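Local coordinates for protein LYND (Lyngbya aestuarii, PDB 4V1T) that probably catalyses the ATP-dependent cyclodehydration that forms azoline heterocycles in the backbone of cyanobactin precursor peptides, at residues 461-467 and 480-484; 527-531 and 738-743; 301-306 and 357-363. All blocks are in the same frame, centred on the assembly; numbering follows the deposited sequence.

The three contacts illustrate how the chemistry of a loop contact follows its place in the fold. Contact 2 is buried, beside the nucleotide and magnesium site, and joins two loops 207 residues apart through water-mediated charge pairing. Contact 1, partly buried, its centre about 36 Å from the centre of the chain, is local in sequence and combines apolar packing with direct arginine bonds. These two touch: Gln463 NE2 lies 2.8 Å from Ser742 O, a probable hydrogen bond, so the 738-743 loop meets both 527-531 and helix 461-465. Contact 3 is also partly buried but stands apart, its nearest atoms about 18 Å from contact 2; there an edge strand is met by side-chain hydroxyls and waters.

Contact 1: 461-467 and 480-484; sequences DGQYANR and WIPQR
Residues 461-465 form a short helix, Asn466 breaks it (phi/psi -104/19) and occupies the N-cap position of the next helix without a side-chain capping bond, and Arg467 resumes helical angles. Residues 480-484 run past in an extended conformation; the closest CA pair is Arg467 and Ile481, 5.8 Å apart. With chi1 p, chi2 t and chi3 m, Arg467 brings two donors to one acceptor: NE and NH2 reach Ile481 O at 2.9 and 3.0 Å. The amide of Ile481 is taken by Asn471 OD1. Tyr464 (chi1 m) points toward the extended segment, its CD1 4.0 Å from Ile481 CG2, and its OH gives a 2.6 Å hydrogen bond to water 1, which donates to Gln483 O at 2.9 Å. Over the ring face Arg484 CG makes a CH-pi contact, 3.9 Å from the centroid, before Arg484 NH2 forms a weak salt bridge with Asp461 OD1 (3.4 Å). Two glutamines are satisfied outside: Gln463 by Ser742 O and Phe744 N, Gln483 chiefly by Pro520 O. The arrangement is loop-to-helix packing at the periphery of the YcaO domain, an arginine starting helix 467-473 binding a carbonyl of the extended segment that follows.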
loop_
_atom_site.group_PDB
_atom_site.type_symbol
_atom_site.label_atom_id
_atom_site.label_comp_id
_atom_site.label_asym_id
_atom_site.label_seq_id
_atom_site.Cartn_x
_atom_site.Cartn_y
_atom_site.Cartn_z
ATOM N N ASP B 461 -4.294 -48.989 18.027
ATOM C CA ASP B 461 -5.138 -50.084 17.560
ATOM C C ASP B 461 -6.569 -49.915 18.055
ATOM O O ASP B 461 -7.518 -50.173 17.315
ATOM C CB ASP B 461 -4.595 -51.444 18.021
ATOM C CG ASP B 461 -3.291 -51.814 17.343
ATOM O OD1 ASP B 461 -3.114 -51.482 16.149
ATOM O OD2 ASP B 461 -2.442 -52.441 18.011
ATOM N N GLY B 462 -6.715 -49.502 19.312
ATOM C CA GLY B 462 -8.023 -49.243 19.889
ATOM C C GLY B 462 -8.747 -48.135 19.138
ATOM O O GLY B 462 -9.949 -48.214 18.899
ATOM N N GLN B 463 -8.015 -47.095 18.767
ATOM C CA GLN B 463 -8.612 -45.967 18.057
ATOM C C GLN B 463 -9.188 -46.405 16.723
ATOM O O GLN B 463 -10.293 -46.005 16.352
ATOM C CB GLN B 463 -7.585 -44.860 17.841
ATOM C CG GLN B 463 -7.382 -43.959 19.044
ATOM C CD GLN B 463 -6.376 -42.869 18.760
ATOM O OE1 GLN B 463 -5.190 -43.142 18.584
ATOM N NE2 GLN B 463 -6.843 -41.634 18.679
ATOM N N TYR B 464 -8.430 -47.228 16.002
ATOM C CA TYR B 464 -8.878 -47.741 14.715
ATOM C C TYR B 464 -10.113 -48.630 14.864
ATOM O O TYR B 464 -11.073 -48.488 14.116
ATOM C CB TYR B 464 -7.773 -48.533 14.034
ATOM C CG TYR B 464 -6.802 -47.707 13.221
ATOM C CD1 TYR B 464 -7.250 -46.851 12.229
ATOM C CD2 TYR B 464 -5.433 -47.821 13.414
ATOM C CE1 TYR B 464 -6.371 -46.106 11.465
ATOM C CE2 TYR B 464 -4.542 -47.080 12.654
ATOM C CZ TYR B 464 -5.021 -46.222 11.684
ATOM O OH TYR B 464 -4.153 -45.498 10.917
ATOM N N ALA B 465 -10.074 -49.535 15.830
ATOM C CA ALA B 465 -11.166 -50.472 16.050
ATOM C C ALA B 465 -12.476 -49.771 16.375
ATOM O O ALA B 465 -13.537 -50.185 15.902
ATOM C CB ALA B 465 -10.805 -51.440 17.164
ATOM N N ASN B 466 -12.393 -48.714 17.181
ATOM C CA ASN B 466 -13.577 -47.994 17.645
ATOM C C ASN B 466 -13.774 -46.673 16.919
ATOM O O ASN B 466 -14.510 -45.803 17.392
ATOM C CB ASN B 466 -13.480 -47.752 19.154
ATOM C CG ASN B 466 -13.211 -49.037 19.927
ATOM O OD1 ASN B 466 -13.830 -50.061 19.676
ATOM N ND2 ASN B 466 -12.266 -48.990 20.855
ATOM N N ARG B 467 -13.141 -46.543 15.756
ATOM C CA ARG B 467 -13.034 -45.260 15.074
ATOM C C ARG B 467 -14.373 -44.605 14.773
ATOM O O ARG B 467 -14.494 -43.395 14.851
ATOM C CB ARG B 467 -12.251 -45.415 13.771
ATOM C CG ARG B 467 -12.933 -46.256 12.701
ATOM C CD ARG B 467 -12.116 -46.278 11.421
ATOM N NE ARG B 467 -12.164 -44.992 10.725
ATOM C CZ ARG B 467 -13.116 -44.637 9.869
ATOM N NH1 ARG B 467 -14.113 -45.466 9.571
ATOM N NH2 ARG B 467 -13.070 -43.441 9.305
ATOM N N TRP B 480 -9.985 -36.764 13.542
ATOM C CA TRP B 480 -10.654 -37.763 12.736
ATOM C C TRP B 480 -9.739 -38.960 12.553
ATOM O O TRP B 480 -8.588 -38.812 12.146
ATOM C CB TRP B 480 -11.033 -37.188 11.376
ATOM C CG TRP B 480 -11.849 -38.131 10.540
ATOM C CD1 TRP B 480 -13.155 -38.474 10.734
ATOM C CD2 TRP B 480 -11.416 -38.835 9.371
ATOM N NE1 TRP B 480 -13.563 -39.359 9.760
ATOM C CE2 TRP B 480 -12.514 -39.594 8.908
ATOM C CE3 TRP B 480 -10.205 -38.898 8.665
ATOM C CZ2 TRP B 480 -12.440 -40.407 7.775
ATOM C CZ3 TRP B 480 -10.134 -39.706 7.536
ATOM C CH2 TRP B 480 -11.246 -40.453 7.105
ATOM N N ILE B 481 -10.255 -40.147 12.873
ATOM C CA ILE B 481 -9.491 -41.378 12.725
ATOM C C ILE B 481 -9.839 -42.006 11.390
ATOM O O ILE B 481 -10.975 -42.418 11.196
ATOM C CB ILE B 481 -9.791 -42.379 13.853
ATOM C CG1 ILE B 481 -9.681 -41.686 15.220
ATOM C CG2 ILE B 481 -8.839 -43.580 13.773
ATOM C CD1 ILE B 481 -10.271 -42.501 16.363
ATOM N N PRO B 482 -8.867 -42.101 10.466
ATOM C CA PRO B 482 -9.220 -42.666 9.170
ATOM C C PRO B 482 -9.399 -44.168 9.223
ATOM O O PRO B 482 -9.062 -44.787 10.230
ATOM C CB PRO B 482 -8.030 -42.296 8.276
ATOM C CG PRO B 482 -6.919 -41.908 9.187
ATOM C CD PRO B 482 -7.417 -41.908 10.604
ATOM N N GLN B 483 -9.945 -44.740 8.157
ATOM C CA GLN B 483 -10.017 -46.187 8.021
ATOM C C GLN B 483 -8.596 -46.741 7.974
ATOM O O GLN B 483 -7.636 -45.995 7.755
ATOM C CB GLN B 483 -10.785 -46.584 6.755
ATOM C CG GLN B 483 -12.200 -46.031 6.666
ATOM C CD GLN B 483 -12.803 -46.204 5.289
ATOM O OE1 GLN B 483 -12.319 -46.995 4.488
ATOM N NE2 GLN B 483 -13.860 -45.455 5.005
ATOM N N ARG B 484 -8.453 -48.046 8.174
ATOM C CA ARG B 484 -7.135 -48.655 8.142
ATOM C C ARG B 484 -6.617 -48.731 6.725
ATOM O O ARG B 484 -7.373 -48.749 5.771
ATOM C CB ARG B 484 -7.145 -50.050 8.780
ATOM C CG ARG B 484 -7.131 -50.010 10.299
ATOM C CD ARG B 484 -6.600 -51.291 10.892
ATOM N NE ARG B 484 -5.203 -51.165 11.304
ATOM C CZ ARG B 484 -4.774 -51.062 12.562
ATOM N NH1 ARG B 484 -5.619 -51.067 13.586
ATOM N NH2 ARG B 484 -3.479 -50.962 12.798
HETATM O O HOH W 1 -4.924 -45.082 8.428
#

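Contact 2: 527-531 and 738-743; sequences GDSNG and RHFWSR
Next to the nucleotide pocket of the YcaO fold, two irregular loops meet so that the side chain of Asn530 lies about 7 Å from a bound magnesium ion and about 8 Å from ADP. The closest CA atoms, those of Asn530 and His739, are 7.2 Å apart, and contact is made by side chains and water. Asp528 (chi1 p) is the central charge. Its OD2 forms a long salt bridge with Arg743 NH1 at 3.7 Å, and two waters fill the gap: water 2 joins Asp528 OD2 (3.1 Å) to Arg743 NH2 (2.7 Å), while water 3 joins Asp528 OD2 (2.7 Å) to Arg743 NH1 (3.3 Å, weak). The other oxygen, OD1, is held by a salt bridge to Lys731 and weakly accepts from Asn530 N at 3.4 Å. Asn530 (chi1 t) lays its CB over the face of His739, 3.9 Å from the ring centroid in a CH-pi contact, and its ND2 passes a hydrogen bond through water 4 (3.2 Å) to Arg738 O, which lies 2.5 Å from that water. Trp741 CZ3 packs on Asp528 CB at 3.8 Å. Arg738 turns back within its own loop, NH2 bonding Arg743 O at 2.9 Å, while Ser742 centres an inverse gamma turn. Helix 538-561 lies against both loops, contributing Arg552 to Asn530 OD1 and Asp553 to the amide of Arg738, and Arg738 also packs on helix 748-755.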
loop_
_atom_site.group_PDB
_atom_site.type_symbol
_atom_site.label_atom_id
_atom_site.label_comp_id
_atom_site.label_asym_id
_atom_site.label_seq_id
_atom_site.Cartn_x
_atom_site.Cartn_y
_atom_site.Cartn_z
ATOM N N GLY B 527 -4.747 -35.430 4.381
ATOM C CA GLY B 527 -3.540 -34.611 4.415
ATOM C C GLY B 527 -3.658 -33.487 5.427
ATOM O O GLY B 527 -4.616 -32.722 5.396
ATOM N N ASP B 528 -2.697 -33.411 6.339
ATOM C CA ASP B 528 -2.706 -32.381 7.372
ATOM C C ASP B 528 -1.653 -31.311 7.069
ATOM O O ASP B 528 -0.868 -31.440 6.120
ATOM C CB ASP B 528 -2.489 -32.994 8.766
ATOM C CG ASP B 528 -1.175 -33.745 8.897
ATOM O OD1 ASP B 528 -0.160 -33.340 8.295
ATOM O OD2 ASP B 528 -1.156 -34.750 9.633
ATOM N N SER B 529 -1.639 -30.266 7.887
ATOM C CA SER B 529 -0.783 -29.107 7.652
ATOM C C SER B 529 0.525 -29.172 8.430
ATOM O O SER B 529 1.354 -28.280 8.319
ATOM C CB SER B 529 -1.538 -27.819 8.013
ATOM O OG SER B 529 -1.856 -27.771 9.392
ATOM N N ASN B 530 0.717 -30.226 9.217
ATOM C CA ASN B 530 1.896 -30.320 10.071
ATOM C C ASN B 530 3.190 -30.557 9.281
ATOM O O ASN B 530 3.327 -31.538 8.559
ATOM C CB ASN B 530 1.720 -31.430 11.115
ATOM C CG ASN B 530 2.784 -31.380 12.185
ATOM O OD1 ASN B 530 3.497 -30.375 12.307
ATOM N ND2 ASN B 530 2.903 -32.453 12.967
ATOM N N GLY B 531 4.142 -29.645 9.443
ATOM C CA GLY B 531 5.399 -29.707 8.723
ATOM C C GLY B 531 5.365 -28.891 7.444
ATOM O O GLY B 531 6.391 -28.708 6.794
ATOM N N ARG B 738 5.356 -36.634 16.872
ATOM C CA ARG B 738 3.939 -36.560 17.192
ATOM C C ARG B 738 3.272 -35.252 16.766
ATOM O O ARG B 738 3.863 -34.169 16.854
ATOM C CB ARG B 738 3.742 -36.763 18.698
ATOM C CG ARG B 738 4.614 -37.848 19.314
ATOM C CD ARG B 738 4.387 -39.196 18.660
ATOM N NE ARG B 738 3.033 -39.677 18.894
ATOM C CZ ARG B 738 2.674 -40.952 18.944
ATOM N NH1 ARG B 738 3.569 -41.909 18.785
ATOM N NH2 ARG B 738 1.410 -41.263 19.165
ATOM N N HIS B 739 2.029 -35.374 16.307
ATOM C CA HIS B 739 1.147 -34.239 16.112
ATOM C C HIS B 739 0.516 -33.950 17.464
ATOM O O HIS B 739 0.404 -34.858 18.280
ATOM C CB HIS B 739 0.087 -34.566 15.052
ATOM C CG HIS B 739 -0.507 -33.363 14.384
ATOM N ND1 HIS B 739 -0.927 -33.381 13.073
ATOM C CD2 HIS B 739 -0.751 -32.113 14.835
ATOM C CE1 HIS B 739 -1.409 -32.197 12.746
ATOM N NE2 HIS B 739 -1.310 -31.407 13.797
ATOM N N PHE B 740 0.126 -32.704 17.723
ATOM C CA PHE B 740 -0.554 -32.381 18.977
ATOM C C PHE B 740 -2.051 -32.678 18.926
ATOM O O PHE B 740 -2.820 -32.204 19.764
ATOM C CB PHE B 740 -0.306 -30.918 19.386
ATOM C CG PHE B 740 -0.809 -29.882 18.401
ATOM C CD1 PHE B 740 -2.160 -29.752 18.118
ATOM C CD2 PHE B 740 0.067 -28.973 17.841
ATOM C CE1 PHE B 740 -2.613 -28.776 17.247
ATOM C CE2 PHE B 740 -0.385 -27.989 16.971
ATOM C CZ PHE B 740 -1.722 -27.894 16.670
ATOM N N TRP B 741 -2.454 -33.480 17.948
ATOM C CA TRP B 741 -3.816 -33.996 17.872
ATOM C C TRP B 741 -3.891 -35.316 18.639
ATOM O O TRP B 741 -2.860 -35.893 18.986
ATOM C CB TRP B 741 -4.231 -34.185 16.407
ATOM C CG TRP B 741 -4.323 -32.895 15.628
ATOM C CD1 TRP B 741 -4.307 -31.625 16.133
ATOM C CD2 TRP B 741 -4.466 -32.759 14.211
ATOM N NE1 TRP B 741 -4.426 -30.704 15.114
ATOM C CE2 TRP B 741 -4.523 -31.378 13.924
ATOM C CE3 TRP B 741 -4.549 -33.672 13.153
ATOM C CZ2 TRP B 741 -4.654 -30.890 12.626
ATOM C CZ3 TRP B 741 -4.679 -33.183 11.862
ATOM C CH2 TRP B 741 -4.733 -31.808 11.611
ATOM N N SER B 742 -5.108 -35.781 18.914
ATOM C CA SER B 742 -5.313 -36.969 19.741
ATOM C C SER B 742 -4.987 -38.273 19.003
ATOM O O SER B 742 -5.885 -39.031 18.627
ATOM C CB SER B 742 -6.756 -37.010 20.250
ATOM O OG SER B 742 -7.044 -35.883 21.075
ATOM N N ARG B 743 -3.695 -38.530 18.817
ATOM C CA ARG B 743 -3.225 -39.752 18.152
ATOM C C ARG B 743 -2.335 -40.530 19.116
ATOM O O ARG B 743 -1.212 -40.126 19.391
ATOM C CB ARG B 743 -2.482 -39.411 16.859
ATOM C CG ARG B 743 -3.328 -38.567 15.903
ATOM C CD ARG B 743 -2.603 -38.260 14.621
ATOM N NE ARG B 743 -3.456 -37.632 13.617
ATOM C CZ ARG B 743 -3.031 -37.268 12.411
ATOM N NH1 ARG B 743 -1.761 -37.447 12.063
ATOM N NH2 ARG B 743 -3.869 -36.712 11.551
HETATM O O HOH W 2 -3.291 -36.878 8.941
HETATM O O HOH W 3 -0.162 -37.229 9.153
HETATM O O HOH W 4 5.205 -33.310 14.957
#

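Contact 3: 301-306 and 357-363; sequences KSHILI and HLISPVT
Here a loop shaped by an ST motif covers strand 299-304, the last strand of a seven-stranded mixed sheet, meeting it through side-chain hydroxyls and waters. Residues 301-304 are extended, and the closest CA pairs are Ile304 with His357 (6.3 Å) and Leu305 with Thr363 (5.8 Å). The Leu305 side chain, about 8 Å from the bound zinc, packs on strand 189-196 and helix 204-213. Along the loop, His357 comes first: its CB is 4.2 Å from Ile304 CG1, and Ile306 CD1 meets the ring edge at ND1 (3.6 Å), a buried nitrogen with no polar partner in the model. His357 O takes two waters instead, water 5 (2.6 Å), which accepts from Ile304 N at 2.9 Å, and water 6 (2.9 Å), which donates to Ile304 O at 2.7 Å. Ser360 (chi1 t) is the pivot. Its OG accepts from the amides of Val362 and Thr363, each N 3.1 Å from OG, making an ST turn and an ST motif, and hydrogen-bonds His303 ND1 at 2.8 Å; His303 NE2 is satisfied by Thr292 of the adjacent strand. Pro361 CD lies 3.8 Å from Lys301 NZ. Val362 CG2 sits over the His303 ring, 4.0 Å from the centroid in a CH-pi contact. At Thr363, OG1 donates to Ile304 O at 3.0 Å, although that oxygen's place is less sure; Thr363 O accepts from water 7 (2.9 Å), which accepts from Ile306 N at 3.0 Å.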
loop_
_atom_site.group_PDB
_atom_site.type_symbol
_atom_site.label_atom_id
_atom_site.label_comp_id
_atom_site.label_asym_id
_atom_site.label_seq_id
_atom_site.Cartn_x
_atom_site.Cartn_y
_atom_site.Cartn_z
ATOM N N LYS B 301 -9.755 -2.280 -9.391
ATOM C CA LYS B 301 -8.623 -3.153 -9.094
ATOM C C LYS B 301 -8.003 -3.708 -10.377
ATOM O O LYS B 301 -8.722 -4.051 -11.316
ATOM C CB LYS B 301 -9.077 -4.328 -8.221
ATOM C CG LYS B 301 -9.177 -4.038 -6.730
ATOM C CD LYS B 301 -10.017 -5.112 -6.033
ATOM C CE LYS B 301 -9.507 -5.441 -4.635
ATOM N NZ LYS B 301 -8.518 -6.561 -4.643
ATOM N N SER B 302 -6.672 -3.800 -10.394
ATOM C CA SER B 302 -5.939 -4.487 -11.454
ATOM C C SER B 302 -5.477 -5.834 -10.945
ATOM O O SER B 302 -4.903 -5.931 -9.870
ATOM C CB SER B 302 -4.732 -3.669 -11.922
ATOM O OG SER B 302 -5.150 -2.407 -12.385
ATOM N N HIS B 303 -5.735 -6.868 -11.730
ATOM C CA HIS B 303 -5.420 -8.243 -11.338
ATOM C C HIS B 303 -4.465 -8.872 -12.357
ATOM O O HIS B 303 -4.797 -8.983 -13.534
ATOM C CB HIS B 303 -6.704 -9.073 -11.223
ATOM C CG HIS B 303 -7.820 -8.362 -10.532
ATOM N ND1 HIS B 303 -8.047 -8.482 -9.179
ATOM C CD2 HIS B 303 -8.763 -7.506 -10.996
ATOM C CE1 HIS B 303 -9.092 -7.749 -8.843
ATOM N NE2 HIS B 303 -9.540 -7.142 -9.925
ATOM N N ILE B 304 -3.289 -9.290 -11.892
ATOM C CA ILE B 304 -2.266 -9.851 -12.767
ATOM C C ILE B 304 -2.532 -11.324 -13.066
ATOM O O ILE B 304 -2.608 -12.135 -12.157
ATOM C CB ILE B 304 -0.859 -9.743 -12.151
ATOM C CG1 ILE B 304 -0.530 -8.295 -11.761
ATOM C CG2 ILE B 304 0.197 -10.282 -13.124
ATOM C CD1 ILE B 304 -0.036 -7.435 -12.902
ATOM N N LEU B 305 -2.630 -11.667 -14.341
ATOM C CA LEU B 305 -2.747 -13.054 -14.759
ATOM C C LEU B 305 -1.373 -13.649 -15.034
ATOM O O LEU B 305 -0.688 -13.242 -15.969
ATOM C CB LEU B 305 -3.620 -13.173 -16.012
ATOM C CG LEU B 305 -3.670 -14.568 -16.646
ATOM C CD1 LEU B 305 -4.272 -15.578 -15.673
ATOM C CD2 LEU B 305 -4.458 -14.541 -17.949
ATOM N N ILE B 306 -0.984 -14.625 -14.224
ATOM C CA ILE B 306 0.270 -15.323 -14.431
ATOM C C ILE B 306 0.053 -16.454 -15.430
ATOM O O ILE B 306 -0.885 -17.222 -15.311
ATOM C CB ILE B 306 0.839 -15.885 -13.107
ATOM C CG1 ILE B 306 1.417 -14.758 -12.248
ATOM C CG2 ILE B 306 1.965 -16.894 -13.375
ATOM C CD1 ILE B 306 0.387 -13.939 -11.523
ATOM N N HIS B 357 1.362 -9.448 -5.936
ATOM C CA HIS B 357 0.476 -9.696 -7.076
ATOM C C HIS B 357 -0.405 -10.931 -6.891
ATOM O O HIS B 357 -1.431 -11.079 -7.559
ATOM C CB HIS B 357 1.300 -9.840 -8.358
ATOM C CG HIS B 357 2.303 -10.948 -8.313
ATOM N ND1 HIS B 357 2.080 -12.179 -8.894
ATOM C CD2 HIS B 357 3.530 -11.016 -7.747
ATOM C CE1 HIS B 357 3.129 -12.954 -8.692
ATOM N NE2 HIS B 357 4.022 -12.271 -7.999
ATOM N N LEU B 358 0.001 -11.821 -5.991
ATOM C CA LEU B 358 -0.787 -13.007 -5.700
ATOM C C LEU B 358 -2.041 -12.662 -4.886
ATOM O O LEU B 358 -2.925 -13.504 -4.713
ATOM C CB LEU B 358 0.064 -14.031 -4.961
ATOM C CG LEU B 358 1.247 -14.596 -5.740
ATOM C CD1 LEU B 358 2.000 -15.589 -4.862
ATOM C CD2 LEU B 358 0.806 -15.262 -7.029
ATOM N N ILE B 359 -2.117 -11.427 -4.390
ATOM C CA ILE B 359 -3.308 -10.979 -3.656
ATOM C C ILE B 359 -4.366 -10.486 -4.635
ATOM O O ILE B 359 -4.252 -9.395 -5.193
ATOM C CB ILE B 359 -2.986 -9.857 -2.640
ATOM C CG1 ILE B 359 -1.877 -10.285 -1.674
ATOM C CG2 ILE B 359 -4.233 -9.498 -1.836
ATOM C CD1 ILE B 359 -1.201 -9.143 -0.954
ATOM N N SER B 360 -5.388 -11.303 -4.834
ATOM C CA SER B 360 -6.482 -10.980 -5.735
ATOM C C SER B 360 -7.566 -12.040 -5.659
ATOM O O SER B 360 -7.284 -13.225 -5.847
ATOM C CB SER B 360 -5.986 -10.887 -7.175
ATOM O OG SER B 360 -7.083 -10.873 -8.073
ATOM N N PRO B 361 -8.819 -11.626 -5.412
ATOM C CA PRO B 361 -9.900 -12.613 -5.375
ATOM C C PRO B 361 -10.343 -13.087 -6.754
ATOM O O PRO B 361 -11.261 -13.890 -6.851
ATOM C CB PRO B 361 -11.028 -11.858 -4.672
ATOM C CG PRO B 361 -10.798 -10.439 -5.021
ATOM C CD PRO B 361 -9.307 -10.262 -5.138
ATOM N N VAL B 362 -9.682 -12.600 -7.807
ATOM C CA VAL B 362 -10.029 -12.949 -9.184
ATOM C C VAL B 362 -8.948 -13.825 -9.806
ATOM O O VAL B 362 -9.220 -14.944 -10.245
ATOM C CB VAL B 362 -10.216 -11.680 -10.046
ATOM C CG1 VAL B 362 -10.532 -12.039 -11.494
ATOM C CG2 VAL B 362 -11.310 -10.801 -9.453
ATOM N N THR B 363 -7.727 -13.311 -9.823
ATOM C CA THR B 363 -6.601 -13.972 -10.477
ATOM C C THR B 363 -5.565 -14.491 -9.484
ATOM O O THR B 363 -4.600 -15.156 -9.868
ATOM C CB THR B 363 -5.890 -12.993 -11.438
ATOM O OG1 THR B 363 -5.085 -13.725 -12.357
ATOM C CG2 THR B 363 -5.023 -12.022 -10.658
HETATM O O HOH W 5 -2.616 -9.354 -9.091
HETATM O O HOH W 6 -1.790 -12.942 -9.696
HETATM O O HOH W 7 -2.922 -15.679 -12.126
#